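Cgl0159-like domain-containing protein (Corynebacterium glutamicum, PDB 3FOK) is of unknown function but belongs to the Cgl0159-like family, which has a TIM-barrel fold. Local coordinates at residues A[256-261]-A[289-294]. Residues are numbered along the deposited sequence; the frame is centred on the assembly and turned at random.
Sequences ASWEHA and DTAARL
Trp-258 and Glu-259 face Ala-291 and Leu-294 between the last two helices of a TIM barrel. Helix 252-261 follows strand 240-243 and leads into strand 267-272. Helix 284-295 comes next, and strand 267-272 closes the barrel by pairing with strand 44-48. The contact is small, with 166 Å² buried over both sides, and no hydrogen bond crosses it.

Trp-258 lies on the inner side of its helix and is buried. Its indole reaches toward helix 284-295 with the six-membered ring leading. Atom CZ3 of Trp-258 stands 4.4 Å from CB of Ala-291. The methyl sits at the ring edge, near the ring plane, so it does not stack on a face. Trp-258 also packs on Leu-270 and Val-272 of the intervening strand, and Ala-291 packs on Phe-45 of strand 44-48. The pair therefore lies where the two helices pack on the outside of the strands.

Glu-259 is one residue further on, at the exposed margin. Its CA lies 6.4 Å from the CA of Leu-294, the nearest backbone approach between 256-261 and 289-294. With CG anti to the backbone N (chi1 -177°) and the chain extended, the carboxylate is carried out to the methyl CD1 of Leu-294. It crosses the side chain of Leu-294 at about a right angle. The meeting is van der Waals in kind, with a carboxylate laid against a methyl. Leu-294 also touches Phe-255, one turn earlier on helix 252-261.

Near the C-terminal end of helix 284-295, N of Leu-294 bonds to O of Ala-291 at 2.9 Å, three residues back. From there Leu-294 points its branched end at helix 252-261. Its CD1 lies 3.7 Å from OE2 of Glu-259.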
# COMPACT_ATOMS: atom_id res chain seq x y z
N ALA A 256 40.62 -3.31 23.87
CA ALA A 256 41.57 -4.25 23.29
C ALA A 256 40.98 -5.02 22.12
O ALA A 256 41.65 -5.24 21.11
CB ALA A 256 42.05 -5.23 24.37
N SER A 257 39.72 -5.43 22.25
CA SER A 257 39.06 -6.17 21.17
C SER A 257 38.90 -5.28 19.94
O SER A 257 39.00 -5.76 18.81
CB SER A 257 37.70 -6.68 21.64
OG SER A 257 36.84 -5.62 22.01
N TRP A 258 38.63 -3.99 20.16
CA TRP A 258 38.48 -3.05 19.06
C TRP A 258 39.82 -2.90 18.36
O TRP A 258 39.90 -2.95 17.13
CB TRP A 258 38.03 -1.68 19.58
CG TRP A 258 36.68 -1.65 20.22
CD1 TRP A 258 35.80 -2.68 20.33
CD2 TRP A 258 36.05 -0.51 20.83
NE1 TRP A 258 34.66 -2.26 20.98
CE2 TRP A 258 34.79 -0.94 21.29
CE3 TRP A 258 36.43 0.82 21.03
CZ2 TRP A 258 33.90 -0.07 21.94
CZ3 TRP A 258 35.54 1.68 21.68
CH2 TRP A 258 34.29 1.23 22.12
N GLU A 259 40.86 -2.70 19.15
CA GLU A 259 42.21 -2.53 18.63
C GLU A 259 42.59 -3.68 17.70
O GLU A 259 43.19 -3.47 16.65
CB GLU A 259 43.20 -2.43 19.79
CG GLU A 259 44.64 -2.17 19.37
CD GLU A 259 45.55 -1.87 20.55
OE1 GLU A 259 45.55 -2.67 21.52
OE2 GLU A 259 46.26 -0.85 20.51
N HIS A 260 42.25 -4.91 18.09
CA HIS A 260 42.56 -6.07 17.26
C HIS A 260 41.74 -6.07 15.98
O HIS A 260 42.29 -6.18 14.88
CB HIS A 260 42.28 -7.37 18.01
CG HIS A 260 42.28 -8.58 17.11
ND1 HIS A 260 43.41 -9.01 16.45
CD2 HIS A 260 41.28 -9.39 16.71
CE1 HIS A 260 43.11 -10.03 15.68
NE2 HIS A 260 41.82 -10.28 15.81
N ALA A 261 40.43 -5.97 16.12
CA ALA A 261 39.53 -5.97 14.97
C ALA A 261 39.87 -4.84 14.00
O ALA A 261 39.75 -4.99 12.78
CB ALA A 261 38.08 -5.83 15.44
N ASP A 289 39.15 9.99 23.81
CA ASP A 289 40.55 10.08 23.36
C ASP A 289 41.13 8.70 23.12
O ASP A 289 41.83 8.47 22.13
CB ASP A 289 41.41 10.81 24.39
CG ASP A 289 41.15 12.30 24.42
OD1 ASP A 289 41.01 12.91 23.34
OD2 ASP A 289 41.10 12.88 25.53
N THR A 290 40.86 7.77 24.04
CA THR A 290 41.34 6.41 23.92
C THR A 290 40.92 5.88 22.56
O THR A 290 41.76 5.50 21.73
CB THR A 290 40.73 5.51 25.01
OG1 THR A 290 41.10 6.00 26.30
CG2 THR A 290 41.20 4.08 24.85
N ALA A 291 39.61 5.86 22.33
CA ALA A 291 39.04 5.39 21.08
C ALA A 291 39.65 6.16 19.91
O ALA A 291 40.04 5.56 18.90
CB ALA A 291 37.53 5.57 21.10
N ALA A 292 39.72 7.48 20.04
CA ALA A 292 40.26 8.33 19.00
C ALA A 292 41.68 7.92 18.61
O ALA A 292 41.98 7.74 17.42
CB ALA A 292 40.25 9.78 19.45
N ARG A 293 42.55 7.78 19.60
CA ARG A 293 43.94 7.43 19.35
C ARG A 293 44.09 5.96 18.95
O ARG A 293 45.19 5.49 18.67
CB ARG A 293 44.78 7.76 20.59
CG ARG A 293 44.83 9.28 20.85
CD ARG A 293 45.49 9.68 22.18
NE ARG A 293 44.81 9.11 23.34
CZ ARG A 293 45.01 9.51 24.59
NH1 ARG A 293 45.87 10.48 24.86
NH2 ARG A 293 44.36 8.91 25.59
N LEU A 294 42.97 5.26 18.90
CA LEU A 294 42.95 3.86 18.51
C LEU A 294 42.63 3.80 17.02
O LEU A 294 43.09 2.91 16.30
CB LEU A 294 41.87 3.12 19.31
CG LEU A 294 42.19 1.76 19.92
CD1 LEU A 294 43.57 1.76 20.55
CD2 LEU A 294 41.13 1.42 20.96